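Local coordinates for protein nuclear receptor subfamily 1 group I member 3 (PDB 1XNX) that activates transcription from retinoic acid and xenobiotic response elements as a heterodimer with RXR, and here holds the inverse agonist androstenol in its ligand-binding domain, at residues V22-G27 with K85-F90; G34-Q39 with T74-Q79; L160-P165 with S209-R214. All coordinates share one frame; numbering follows the deposited sequence.

Contact 1: V22-G27 with K85-F90; sequences VQILLG and KDLPLF
Leu-25, inside helix 16-32, and Leu-87, in the short link between helices 62-85 and 88-91, bring their CA atoms to 7.1 Å, so a helix flank here faces a turn rather than a second long helix. Both pieces belong to the mainly helical, three-layered sandwich of the nuclear receptor ligand-binding domain. The chain leaves helix 62-85 at Asp-86, and Leu-87 stands at the N-cap of the next helix, its non-helical backbone separating the two helices. Pro-88 follows in the first turn, a place that suits proline because its missing N-H is not needed there. The contact itself is carried by branched aliphatic groups. The side chains of Leu-25 and Leu-87 cross at about a right angle, and one methyl, Leu-25 CD2, sits against both branches of Leu-87, at 3.5 Å from CD1 and 3.6 Å from CD2. Leu-25 CG is anti to its own carbonyl carbon (chi1 -82°), and although CB points away from the turn, the branch beyond it comes back to meet Leu-87. An alanine at Leu-87 would probably leave Leu-25 CD2 without its methyl partners and open a gap between helix and turn. Leu-25 also packs on Val-168, Leu-169 and Ala-172 of helix 164-175, an apolar setting in which leucine is at home. Asp-86 brings a charge to the turn: its OD2 makes a salt bridge with Arg-31 and a hydrogen bond with His-32, both near the end of helix 16-32. Ile-24 is more exposed, and its CG2 serves two partners, reaching Leu-87 CD2 at 4.1 Å and Pro-88 CD at 4.2 Å.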
ATOM      1  N   VAL A  22      -2.523 -21.796  15.202  1.00 25.49           N
ATOM      2  CA  VAL A  22      -2.605 -20.654  14.313  1.00 25.59           C
ATOM      3  C   VAL A  22      -4.064 -20.395  13.978  1.00 26.36           C
ATOM      4  O   VAL A  22      -4.541 -19.258  14.038  1.00 24.81           O
ATOM      5  CB  VAL A  22      -1.846 -20.890  12.987  1.00 27.01           C
ATOM      6  CG1 VAL A  22      -2.049 -19.687  12.068  1.00 32.66           C
ATOM      7  CG2 VAL A  22      -0.355 -21.125  13.249  1.00 27.05           C
ATOM      8  N   GLN A  23      -4.777 -21.463  13.633  1.00 27.72           N
ATOM      9  CA  GLN A  23      -6.182 -21.339  13.268  1.00 28.02           C
ATOM     10  C   GLN A  23      -7.012 -20.741  14.404  1.00 26.64           C
ATOM     11  O   GLN A  23      -7.846 -19.857  14.164  1.00 24.07           O
ATOM     12  CB  GLN A  23      -6.731 -22.705  12.841  1.00 28.68           C
ATOM     13  CG  GLN A  23      -5.992 -23.280  11.635  1.00 37.28           C
ATOM     14  CD  GLN A  23      -6.101 -22.402  10.384  1.00 40.87           C
ATOM     15  OE1 GLN A  23      -5.192 -22.371   9.553  1.00 41.03           O
ATOM     16  NE2 GLN A  23      -7.223 -21.700  10.241  1.00 39.14           N
ATOM     17  N   ILE A  24      -6.775 -21.206  15.632  1.00 24.52           N
ATOM     18  CA  ILE A  24      -7.500 -20.689  16.784  1.00 23.41           C
ATOM     19  C   ILE A  24      -7.234 -19.185  16.893  1.00 24.33           C
ATOM     20  O   ILE A  24      -8.166 -18.395  17.057  1.00 26.08           O
ATOM     21  CB  ILE A  24      -7.068 -21.406  18.095  1.00 21.66           C
ATOM     22  CG1 ILE A  24      -7.683 -22.799  18.144  1.00 18.73           C
ATOM     23  CG2 ILE A  24      -7.504 -20.610  19.317  1.00 22.92           C
ATOM     24  CD1 ILE A  24      -7.303 -23.598  19.372  1.00 19.82           C
ATOM     25  N   LEU A  25      -5.963 -18.795  16.788  1.00 22.38           N
ATOM     26  CA  LEU A  25      -5.590 -17.384  16.849  1.00 21.89           C
ATOM     27  C   LEU A  25      -6.350 -16.609  15.772  1.00 22.69           C
ATOM     28  O   LEU A  25      -7.066 -15.644  16.076  1.00 22.82           O
ATOM     29  CB  LEU A  25      -4.083 -17.214  16.644  1.00 20.56           C
ATOM     30  CG  LEU A  25      -3.157 -17.424  17.850  1.00 21.88           C
ATOM     31  CD1 LEU A  25      -1.736 -17.048  17.460  1.00 26.06           C
ATOM     32  CD2 LEU A  25      -3.613 -16.562  19.021  1.00 18.03           C
ATOM     33  N   LEU A  26      -6.200 -17.035  14.517  1.00 21.82           N
ATOM     34  CA  LEU A  26      -6.896 -16.392  13.406  1.00 21.71           C
ATOM     35  C   LEU A  26      -8.389 -16.262  13.705  1.00 22.80           C
ATOM     36  O   LEU A  26      -8.983 -15.194  13.525  1.00 25.40           O
ATOM     37  CB  LEU A  26      -6.710 -17.196  12.118  1.00 19.59           C
ATOM     38  CG  LEU A  26      -5.340 -17.141  11.438  1.00 27.21           C
ATOM     39  CD1 LEU A  26      -5.360 -18.014  10.206  1.00 30.94           C
ATOM     40  CD2 LEU A  26      -4.998 -15.709  11.052  1.00 33.03           C
ATOM     41  N   GLY A  27      -8.999 -17.352  14.158  1.00 21.67           N
ATOM     42  CA  GLY A  27     -10.414 -17.310  14.460  1.00 23.04           C
ATOM     43  C   GLY A  27     -10.718 -16.204  15.452  1.00 25.21           C
ATOM     44  O   GLY A  27     -11.603 -15.371  15.224  1.00 24.88           O
ATOM     45  N   LYS A  85      -9.383 -13.383  25.442  1.00 25.68           N
ATOM     46  CA  LYS A  85     -10.345 -14.258  26.106  1.00 25.11           C
ATOM     47  C   LYS A  85     -10.751 -15.503  25.303  1.00 25.83           C
ATOM     48  O   LYS A  85     -11.178 -16.497  25.887  1.00 23.57           O
ATOM     49  CB  LYS A  85     -11.604 -13.473  26.493  1.00 24.38           C
ATOM     50  CG  LYS A  85     -11.484 -12.684  27.802  1.00 32.31           C
ATOM     51  CD  LYS A  85     -11.042 -13.612  28.930  1.00 44.18           C
ATOM     52  CE  LYS A  85     -11.499 -13.150  30.314  1.00 47.68           C
ATOM     53  NZ  LYS A  85     -11.215 -14.203  31.337  1.00 31.44           N
ATOM     54  N   ASP A  86     -10.621 -15.445  23.978  1.00 29.61           N
ATOM     55  CA  ASP A  86     -10.959 -16.568  23.099  1.00 30.70           C
ATOM     56  C   ASP A  86      -9.783 -17.525  22.917  1.00 31.73           C
ATOM     57  O   ASP A  86      -9.832 -18.429  22.078  1.00 33.06           O
ATOM     58  CB  ASP A  86     -11.397 -16.063  21.718  1.00 32.06           C
ATOM     59  CG  ASP A  86     -12.910 -15.913  21.593  1.00 39.02           C
ATOM     60  OD1 ASP A  86     -13.598 -15.943  22.636  1.00 45.13           O
ATOM     61  OD2 ASP A  86     -13.410 -15.758  20.454  1.00 44.45           O
ATOM     62  N   LEU A  87      -8.718 -17.325  23.687  1.00 31.10           N
ATOM     63  CA  LEU A  87      -7.557 -18.202  23.585  1.00 31.27           C
ATOM     64  C   LEU A  87      -7.447 -19.072  24.831  1.00 32.33           C
ATOM     65  O   LEU A  87      -7.088 -18.596  25.913  1.00 28.45           O
ATOM     66  CB  LEU A  87      -6.264 -17.393  23.410  1.00 31.32           C
ATOM     67  CG  LEU A  87      -6.184 -16.352  22.288  1.00 29.90           C
ATOM     68  CD1 LEU A  87      -4.769 -15.770  22.233  1.00 28.93           C
ATOM     69  CD2 LEU A  87      -6.570 -16.991  20.957  1.00 36.12           C
ATOM     70  N   PRO A  88      -7.754 -20.370  24.689  1.00 37.97           N
ATOM     71  CA  PRO A  88      -7.686 -21.304  25.816  1.00 39.21           C
ATOM     72  C   PRO A  88      -6.329 -21.237  26.519  1.00 38.56           C
ATOM     73  O   PRO A  88      -6.236 -21.362  27.734  1.00 35.82           O
ATOM     74  CB  PRO A  88      -7.944 -22.658  25.153  1.00 33.58           C
ATOM     75  CG  PRO A  88      -7.387 -22.462  23.780  1.00 39.98           C
ATOM     76  CD  PRO A  88      -7.916 -21.099  23.420  1.00 39.09           C
ATOM     77  N   LEU A  89      -5.278 -21.029  25.740  1.00 40.33           N
ATOM     78  CA  LEU A  89      -3.944 -20.936  26.299  1.00 41.54           C
ATOM     79  C   LEU A  89      -3.880 -19.773  27.294  1.00 40.35           C
ATOM     80  O   LEU A  89      -3.309 -19.903  28.377  1.00 40.63           O
ATOM     81  CB  LEU A  89      -2.931 -20.722  25.177  1.00 43.58           C
ATOM     82  CG  LEU A  89      -1.475 -20.961  25.555  1.00 49.36           C
ATOM     83  CD1 LEU A  89      -1.289 -22.420  25.948  1.00 48.27           C
ATOM     84  CD2 LEU A  89      -0.585 -20.597  24.378  1.00 57.41           C
ATOM     85  N   PHE A  90      -4.476 -18.642  26.921  1.00 39.77           N
ATOM     86  CA  PHE A  90      -4.495 -17.450  27.775  1.00 39.39           C
ATOM     87  C   PHE A  90      -5.368 -17.676  29.007  1.00 37.79           C
ATOM     88  O   PHE A  90      -5.003 -17.293  30.122  1.00 31.22           O
ATOM     89  CB  PHE A  90      -5.026 -16.240  26.993  1.00 39.45           C
ATOM     90  CG  PHE A  90      -4.939 -14.940  27.750  1.00 34.47           C
ATOM     91  CD1 PHE A  90      -3.705 -14.443  28.165  1.00 20.20           C
ATOM     92  CD2 PHE A  90      -6.090 -14.208  28.042  1.00 37.54           C
ATOM     93  CE1 PHE A  90      -3.618 -13.240  28.866  1.00 23.92           C
ATOM     94  CE2 PHE A  90      -6.017 -13.001  28.743  1.00 29.11           C
ATOM     95  CZ  PHE A  90      -4.774 -12.514  29.156  1.00 27.85           C
TER

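Contact 2: G34-Q39 with T74-Q79; sequences GPLFDQ and TFMVQQ
The Phe-75 ring has Leu-36 O at its edge, near the ring plane, 4.0 Å from CE1, where the weakly positive rim may favour an oxygen. Gln-79 CG, from the next turn of the same helix, rests on one face of this ring, 3.6 Å above the plane and offset toward the rim. Gln-39 approaches CE1 obliquely with CB, and its amide plane stands 71° from the ring. Phe-37 has its own sequence neighbour on one face, Leu-36 CD2 lying 3.4 Å above the plane, again toward the rim; Met-76 CE comes to Phe-37 CE2 at 3.6 Å.

Leu-36 divides its branches between two residues one helical turn apart. CD2 meets Met-76 CG at 3.5 Å, with the side chains at about a right angle, while CD1 meets Gln-79 CB at 3.6 Å. A forked leucine can fill both positions at once. Met-76, unbranched and flexible, bends at chi3 (88°), which brings CE round to Leu-36 CD2 as well as to the Phe-37 ring.

The segment 34-39 belongs to the connection that follows helix 16-32 and packs on helix 62-85. Phe-43, farther along this connection, meets the Phe-75 ring. Met-76 reaches Leu-110 and Leu-114 of helix 95-114, and Phe-37 touches Ser-113 and Leu-114, so the loop is packed against helices 62-85 and 95-114, both of which contribute residues to the androstenol pocket.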
ATOM      1  N   GLY A  34     -10.858  -7.971  13.560  1.00 30.23           N
ATOM      2  CA  GLY A  34     -11.067  -7.694  12.147  1.00 28.87           C
ATOM      3  C   GLY A  34     -12.235  -6.774  11.841  1.00 27.45           C
ATOM      4  O   GLY A  34     -12.104  -5.863  11.028  1.00 27.77           O
ATOM      5  N   PRO A  35     -13.395  -6.988  12.477  1.00 26.01           N
ATOM      6  CA  PRO A  35     -14.586  -6.161  12.257  1.00 28.63           C
ATOM      7  C   PRO A  35     -14.532  -4.831  13.021  1.00 28.22           C
ATOM      8  O   PRO A  35     -15.327  -3.927  12.756  1.00 29.59           O
ATOM      9  CB  PRO A  35     -15.734  -7.056  12.756  1.00 29.70           C
ATOM     10  CG  PRO A  35     -15.088  -8.399  13.083  1.00 28.10           C
ATOM     11  CD  PRO A  35     -13.684  -8.067  13.433  1.00 25.50           C
ATOM     12  N   LEU A  36     -13.590  -4.743  13.965  1.00 27.71           N
ATOM     13  CA  LEU A  36     -13.354  -3.580  14.834  1.00 26.47           C
ATOM     14  C   LEU A  36     -13.279  -2.231  14.103  1.00 25.22           C
ATOM     15  O   LEU A  36     -14.161  -1.388  14.242  1.00 18.25           O
ATOM     16  CB  LEU A  36     -12.068  -3.850  15.659  1.00 26.06           C
ATOM     17  CG  LEU A  36     -11.288  -2.992  16.675  1.00 21.92           C
ATOM     18  CD1 LEU A  36     -10.463  -3.862  17.595  1.00 22.62           C
ATOM     19  CD2 LEU A  36     -10.327  -2.082  15.951  1.00 33.47           C
ATOM     20  N   PHE A  37     -12.240  -2.042  13.304  1.00 27.77           N
ATOM     21  CA  PHE A  37     -12.036  -0.788  12.573  1.00 26.15           C
ATOM     22  C   PHE A  37     -13.234  -0.175  11.847  1.00 26.14           C
ATOM     23  O   PHE A  37     -13.321   1.045  11.725  1.00 31.63           O
ATOM     24  CB  PHE A  37     -10.868  -0.964  11.595  1.00 24.79           C
ATOM     25  CG  PHE A  37      -9.662  -1.597  12.227  1.00 23.89           C
ATOM     26  CD1 PHE A  37      -9.407  -2.958  12.062  1.00 26.48           C
ATOM     27  CD2 PHE A  37      -8.826  -0.851  13.047  1.00 29.44           C
ATOM     28  CE1 PHE A  37      -8.332  -3.569  12.706  1.00 27.44           C
ATOM     29  CE2 PHE A  37      -7.755  -1.444  13.694  1.00 28.77           C
ATOM     30  CZ  PHE A  37      -7.506  -2.812  13.524  1.00 34.77           C
ATOM     31  N   ASP A  38     -14.151  -1.005  11.362  1.00 26.11           N
ATOM     32  CA  ASP A  38     -15.331  -0.503  10.654  1.00 26.68           C
ATOM     33  C   ASP A  38     -16.446  -0.019  11.585  1.00 27.89           C
ATOM     34  O   ASP A  38     -17.513   0.371  11.125  1.00 26.51           O
ATOM     35  CB  ASP A  38     -15.880  -1.583   9.724  1.00 27.44           C
ATOM     36  CG  ASP A  38     -15.238  -1.553   8.355  1.00 35.94           C
ATOM     37  OD1 ASP A  38     -14.070  -1.130   8.255  1.00 52.83           O
ATOM     38  OD2 ASP A  38     -15.894  -1.963   7.374  1.00 53.38           O
ATOM     39  N   GLN A  39     -16.202  -0.037  12.890  1.00 30.18           N
ATOM     40  CA  GLN A  39     -17.216   0.398  13.840  1.00 29.47           C
ATOM     41  C   GLN A  39     -16.926   1.778  14.398  1.00 28.45           C
ATOM     42  O   GLN A  39     -17.741   2.341  15.126  1.00 28.35           O
ATOM     43  CB  GLN A  39     -17.318  -0.593  15.004  1.00 30.36           C
ATOM     44  CG  GLN A  39     -17.686  -2.009  14.599  1.00 39.00           C
ATOM     45  CD  GLN A  39     -18.892  -2.044  13.687  1.00 43.85           C
ATOM     46  OE1 GLN A  39     -19.971  -1.579  14.047  1.00 40.05           O
ATOM     47  NE2 GLN A  39     -18.710  -2.595  12.491  1.00 53.99           N
ATOM     48  N   THR A  74     -11.003   3.004  23.671  1.00 24.83           N
ATOM     49  CA  THR A  74     -11.620   2.127  24.649  1.00 24.46           C
ATOM     50  C   THR A  74     -12.220   0.924  23.913  1.00 24.15           C
ATOM     51  O   THR A  74     -12.122  -0.215  24.380  1.00 24.85           O
ATOM     52  CB  THR A  74     -12.725   2.872  25.441  1.00 24.10           C
ATOM     53  OG1 THR A  74     -12.120   3.874  26.267  1.00 20.67           O
ATOM     54  CG2 THR A  74     -13.529   1.909  26.310  1.00 21.14           C
ATOM     55  N   PHE A  75     -12.812   1.177  22.749  1.00 21.71           N
ATOM     56  CA  PHE A  75     -13.429   0.109  21.982  1.00 23.95           C
ATOM     57  C   PHE A  75     -12.388  -0.899  21.493  1.00 25.61           C
ATOM     58  O   PHE A  75     -12.631  -2.108  21.522  1.00 27.56           O
ATOM     59  CB  PHE A  75     -14.201   0.681  20.793  1.00 22.59           C
ATOM     60  CG  PHE A  75     -14.969  -0.350  20.025  1.00 27.54           C
ATOM     61  CD1 PHE A  75     -14.968  -0.340  18.624  1.00 26.54           C
ATOM     62  CD2 PHE A  75     -15.700  -1.342  20.693  1.00 33.01           C
ATOM     63  CE1 PHE A  75     -15.686  -1.318  17.891  1.00 22.08           C
ATOM     64  CE2 PHE A  75     -16.421  -2.322  19.973  1.00 25.35           C
ATOM     65  CZ  PHE A  75     -16.414  -2.308  18.577  1.00 22.00           C
ATOM     66  N   MET A  76     -11.235  -0.418  21.041  1.00 23.40           N
ATOM     67  CA  MET A  76     -10.209  -1.333  20.569  1.00 23.89           C
ATOM     68  C   MET A  76      -9.661  -2.177  21.725  1.00 23.25           C
ATOM     69  O   MET A  76      -9.416  -3.378  21.578  1.00 23.10           O
ATOM     70  CB  MET A  76      -9.069  -0.566  19.906  1.00 26.20           C
ATOM     71  CG  MET A  76      -9.397   0.032  18.541  1.00 25.90           C
ATOM     72  SD  MET A  76      -7.988   0.984  17.882  1.00 31.82           S
ATOM     73  CE  MET A  76      -7.110  -0.322  17.048  1.00 42.79           C
ATOM     74  N   VAL A  77      -9.484  -1.556  22.885  1.00 24.33           N
ATOM     75  CA  VAL A  77      -8.959  -2.273  24.038  1.00 23.69           C
ATOM     76  C   VAL A  77      -9.961  -3.316  24.505  1.00 25.53           C
ATOM     77  O   VAL A  77      -9.579  -4.369  25.015  1.00 28.28           O
ATOM     78  CB  VAL A  77      -8.628  -1.311  25.211  1.00 21.30           C
ATOM     79  CG1 VAL A  77      -8.093  -2.104  26.404  1.00 20.53           C
ATOM     80  CG2 VAL A  77      -7.605  -0.282  24.755  1.00 19.34           C
ATOM     81  N   GLN A  78     -11.243  -3.024  24.330  1.00 26.58           N
ATOM     82  CA  GLN A  78     -12.286  -3.956  24.731  1.00 29.82           C
ATOM     83  C   GLN A  78     -12.234  -5.191  23.834  1.00 27.99           C
ATOM     84  O   GLN A  78     -12.071  -6.322  24.299  1.00 27.26           O
ATOM     85  CB  GLN A  78     -13.642  -3.278  24.608  1.00 30.67           C
ATOM     86  CG  GLN A  78     -14.829  -4.196  24.754  1.00 46.90           C
ATOM     87  CD  GLN A  78     -16.119  -3.477  24.454  1.00 58.98           C
ATOM     88  OE1 GLN A  78     -16.406  -2.425  25.035  1.00 63.80           O
ATOM     89  NE2 GLN A  78     -16.908  -4.033  23.542  1.00 56.54           N
ATOM     90  N   GLN A  79     -12.367  -4.958  22.537  1.00 28.76           N
ATOM     91  CA  GLN A  79     -12.329  -6.028  21.558  1.00 27.15           C
ATOM     92  C   GLN A  79     -11.076  -6.868  21.737  1.00 27.50           C
ATOM     93  O   GLN A  79     -11.127  -8.100  21.708  1.00 25.65           O
ATOM     94  CB  GLN A  79     -12.360  -5.423  20.158  1.00 22.43           C
ATOM     95  CG  GLN A  79     -13.631  -4.660  19.907  1.00 21.14           C
ATOM     96  CD  GLN A  79     -14.831  -5.563  20.039  1.00 23.68           C
ATOM     97  OE1 GLN A  79     -14.955  -6.526  19.294  1.00 36.53           O
ATOM     98  NE2 GLN A  79     -15.713  -5.270  20.996  1.00 14.66           N
TER

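Contact 3: L160-P165 with S209-R214; sequences LHLQEP and SRLQSR
Gln-163 and Arg-210 lead a surface contact between two connecting segments of the helical ligand-binding-domain sandwich: 160-165 runs into helix 164-175, whereas the loop 209-214 bridges helices 186-206 and 216-233. Their touching parts run in nearly opposite directions, 153° apart. The planar amide of Gln-163 lies over one face of the Arg-210 guanidinium, the planes only 17° apart and NE2 3.7 Å above the centre. Gln-163 is extended beyond CG, which lays its length across the guanidinium, with CG 3.4 Å from Arg-210 NH1. A flat guanidinium suits this place, since it can stack and still bond around its rim: Arg-210 NH2 forms a salt bridge with Glu-166. The backbone N of Gln-163 also gives Glu-166 a weak hydrogen bond.

An apolar pair adds to the contact: Leu-211, buried against Leu-216 and Ile-204, has its CD2 4.4 Å from Leu-162 CD2. At the subunit interface, His-161, which leaves the preceding helix with positive phi, meets the ring of His-161 of the second subunit, a copy of the same protein. Near the start of 160-165, the methyl Leu-160 CD2 lies 4.0 Å from Ser-213 OG.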
ATOM      1  N   LEU A 160       6.831  -4.424   5.417  1.00 21.07           N
ATOM      2  CA  LEU A 160       7.148  -5.850   5.434  1.00 23.87           C
ATOM      3  C   LEU A 160       6.116  -6.727   4.717  1.00 25.95           C
ATOM      4  O   LEU A 160       6.281  -7.933   4.612  1.00 29.89           O
ATOM      5  CB  LEU A 160       7.336  -6.326   6.879  1.00 23.78           C
ATOM      6  CG  LEU A 160       8.478  -5.637   7.636  1.00 26.76           C
ATOM      7  CD1 LEU A 160       8.502  -6.101   9.080  1.00 28.98           C
ATOM      8  CD2 LEU A 160       9.799  -5.938   6.946  1.00 22.56           C
ATOM      9  N   HIS A 161       5.047  -6.114   4.229  1.00 29.77           N
ATOM     10  CA  HIS A 161       4.012  -6.838   3.506  1.00 30.84           C
ATOM     11  C   HIS A 161       3.419  -8.042   4.228  1.00 28.95           C
ATOM     12  O   HIS A 161       3.280  -9.104   3.630  1.00 30.74           O
ATOM     13  CB  HIS A 161       4.553  -7.300   2.152  1.00 31.84           C
ATOM     14  CG  HIS A 161       4.777  -6.186   1.180  1.00 44.83           C
ATOM     15  ND1 HIS A 161       4.082  -4.997   1.240  1.00 60.31           N
ATOM     16  CD2 HIS A 161       5.573  -6.101   0.087  1.00 55.47           C
ATOM     17  CE1 HIS A 161       4.437  -4.229   0.226  1.00 62.76           C
ATOM     18  NE2 HIS A 161       5.341  -4.875  -0.489  1.00 62.19           N
ATOM     19  N   LEU A 162       3.043  -7.877   5.494  1.00 26.70           N
ATOM     20  CA  LEU A 162       2.473  -8.978   6.272  1.00 26.00           C
ATOM     21  C   LEU A 162       1.033  -9.302   5.909  1.00 25.06           C
ATOM     22  O   LEU A 162       0.401  -8.590   5.146  1.00 23.17           O
ATOM     23  CB  LEU A 162       2.519  -8.660   7.770  1.00 27.53           C
ATOM     24  CG  LEU A 162       3.856  -8.510   8.503  1.00 29.43           C
ATOM     25  CD1 LEU A 162       3.564  -8.511   9.999  1.00 32.35           C
ATOM     26  CD2 LEU A 162       4.805  -9.650   8.150  1.00 29.18           C
ATOM     27  N   GLN A 163       0.524 -10.388   6.479  1.00 28.81           N
ATOM     28  CA  GLN A 163      -0.864 -10.821   6.280  1.00 30.05           C
ATOM     29  C   GLN A 163      -1.439 -11.386   7.592  1.00 30.19           C
ATOM     30  O   GLN A 163      -0.692 -11.863   8.458  1.00 29.57           O
ATOM     31  CB  GLN A 163      -0.953 -11.878   5.184  1.00 30.90           C
ATOM     32  CG  GLN A 163      -0.643 -11.338   3.812  1.00 35.22           C
ATOM     33  CD  GLN A 163      -1.071 -12.282   2.705  1.00 45.55           C
ATOM     34  OE1 GLN A 163      -0.846 -12.007   1.527  1.00 61.38           O
ATOM     35  NE2 GLN A 163      -1.695 -13.400   3.076  1.00 40.81           N
ATOM     36  N   GLU A 164      -2.761 -11.321   7.727  1.00 30.32           N
ATOM     37  CA  GLU A 164      -3.474 -11.805   8.914  1.00 33.53           C
ATOM     38  C   GLU A 164      -2.656 -12.760   9.801  1.00 30.62           C
ATOM     39  O   GLU A 164      -2.421 -12.473  10.977  1.00 29.84           O
ATOM     40  CB  GLU A 164      -4.771 -12.496   8.484  1.00 36.65           C
ATOM     41  CG  GLU A 164      -5.582 -11.735   7.449  1.00 42.69           C
ATOM     42  CD  GLU A 164      -6.465 -10.677   8.076  1.00 59.49           C
ATOM     43  OE1 GLU A 164      -7.125  -9.923   7.326  1.00 69.03           O
ATOM     44  OE2 GLU A 164      -6.505 -10.606   9.323  1.00 65.45           O
ATOM     45  N   PRO A 165      -2.220 -13.911   9.249  1.00 27.00           N
ATOM     46  CA  PRO A 165      -1.433 -14.877  10.027  1.00 25.56           C
ATOM     47  C   PRO A 165      -0.232 -14.253  10.737  1.00 24.11           C
ATOM     48  O   PRO A 165      -0.087 -14.380  11.957  1.00 25.20           O
ATOM     49  CB  PRO A 165      -1.018 -15.901   8.979  1.00 25.75           C
ATOM     50  CG  PRO A 165      -2.198 -15.909   8.068  1.00 27.24           C
ATOM     51  CD  PRO A 165      -2.478 -14.434   7.896  1.00 26.63           C
ATOM     52  N   SER A 209       8.181 -18.280  -0.194  1.00 36.31           N
ATOM     53  CA  SER A 209       7.821 -17.590  -1.432  1.00 33.17           C
ATOM     54  C   SER A 209       7.059 -16.287  -1.299  1.00 32.86           C
ATOM     55  O   SER A 209       7.276 -15.363  -2.083  1.00 34.16           O
ATOM     56  CB  SER A 209       7.036 -18.521  -2.349  1.00 31.43           C
ATOM     57  OG  SER A 209       7.909 -19.429  -2.995  1.00 45.15           O
ATOM     58  N   ARG A 210       6.166 -16.200  -0.323  1.00 31.35           N
ATOM     59  CA  ARG A 210       5.390 -14.978  -0.150  1.00 32.34           C
ATOM     60  C   ARG A 210       6.193 -13.871   0.545  1.00 32.62           C
ATOM     61  O   ARG A 210       6.352 -12.782   0.002  1.00 34.67           O
ATOM     62  CB  ARG A 210       4.109 -15.283   0.633  1.00 32.01           C
ATOM     63  CG  ARG A 210       3.133 -14.131   0.724  1.00 26.70           C
ATOM     64  CD  ARG A 210       1.727 -14.617   1.098  1.00 21.68           C
ATOM     65  NE  ARG A 210       1.646 -15.315   2.387  1.00 23.13           N
ATOM     66  CZ  ARG A 210       1.795 -14.743   3.583  1.00 26.94           C
ATOM     67  NH1 ARG A 210       2.046 -13.444   3.688  1.00 40.13           N
ATOM     68  NH2 ARG A 210       1.659 -15.465   4.683  1.00 33.43           N
ATOM     69  N   LEU A 211       6.704 -14.169   1.737  1.00 31.64           N
ATOM     70  CA  LEU A 211       7.470 -13.220   2.538  1.00 29.82           C
ATOM     71  C   LEU A 211       8.919 -13.187   2.087  1.00 30.12           C
ATOM     72  O   LEU A 211       9.670 -14.109   2.389  1.00 28.58           O
ATOM     73  CB  LEU A 211       7.388 -13.628   4.006  1.00 28.81           C
ATOM     74  CG  LEU A 211       5.960 -13.777   4.533  1.00 29.37           C
ATOM     75  CD1 LEU A 211       5.960 -14.546   5.844  1.00 36.51           C
ATOM     76  CD2 LEU A 211       5.332 -12.396   4.692  1.00 31.50           C
ATOM     77  N   GLN A 212       9.322 -12.112   1.407  1.00 31.69           N
ATOM     78  CA  GLN A 212      10.682 -12.010   0.880  1.00 33.88           C
ATOM     79  C   GLN A 212      11.629 -10.971   1.463  1.00 34.42           C
ATOM     80  O   GLN A 212      12.587 -10.569   0.810  1.00 39.56           O
ATOM     81  CB  GLN A 212      10.630 -11.806  -0.630  1.00 36.02           C
ATOM     82  CG  GLN A 212       9.961 -12.925  -1.387  1.00 43.64           C
ATOM     83  CD  GLN A 212      10.746 -13.323  -2.615  1.00 51.67           C
ATOM     84  OE1 GLN A 212      11.110 -12.479  -3.437  1.00 56.29           O
ATOM     85  NE2 GLN A 212      11.010 -14.616  -2.750  1.00 54.60           N
ATOM     86  N   SER A 213      11.372 -10.516   2.676  1.00 34.97           N
ATOM     87  CA  SER A 213      12.264  -9.537   3.278  1.00 34.04           C
ATOM     88  C   SER A 213      13.290 -10.346   4.059  1.00 33.63           C
ATOM     89  O   SER A 213      12.948 -11.374   4.649  1.00 34.20           O
ATOM     90  CB  SER A 213      11.498  -8.618   4.237  1.00 33.41           C
ATOM     91  OG  SER A 213      10.363  -8.038   3.615  1.00 33.18           O
ATOM     92  N   ARG A 214      14.544  -9.909   4.052  1.00 32.16           N
ATOM     93  CA  ARG A 214      15.559 -10.627   4.807  1.00 31.83           C
ATOM     94  C   ARG A 214      15.359 -10.403   6.309  1.00 29.58           C
ATOM     95  O   ARG A 214      14.921  -9.330   6.750  1.00 28.08           O
ATOM     96  CB  ARG A 214      16.969 -10.179   4.398  1.00 34.59           C
ATOM     97  CG  ARG A 214      17.484 -10.830   3.137  1.00 43.93           C
ATOM     98  CD  ARG A 214      18.484  -9.942   2.385  1.00 51.44           C
ATOM     99  NE  ARG A 214      19.856  -9.973   2.892  1.00 57.69           N
ATOM    100  CZ  ARG A 214      20.623 -11.061   2.941  1.00 66.32           C
ATOM    101  NH1 ARG A 214      20.157 -12.233   2.524  1.00 68.76           N
ATOM    102  NH2 ARG A 214      21.876 -10.971   3.376  1.00 60.27           N
TER

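How the contacts relate
Contact 2 sits on helix 62-85 and contact 1 at the turn just beyond its end, their centres about 17 Å apart and their nearest atoms about 7 Å apart. Contact 3 lies later in the chain, yet contact 1 touches it directly, because Leu-26 of helix 16-32 places CD2 3.8 Å from Pro-165 N. Contacts 2 and 3 are about 25 Å apart between centres. Of the three, contact 2 relates to the ligand: the side chain of Met-76 is about 6 Å from the bound androstenol, and about as far from that of Asn-73, a residue important for TCPOBOP recognition. Contacts 1 and 3 lie away from these sites.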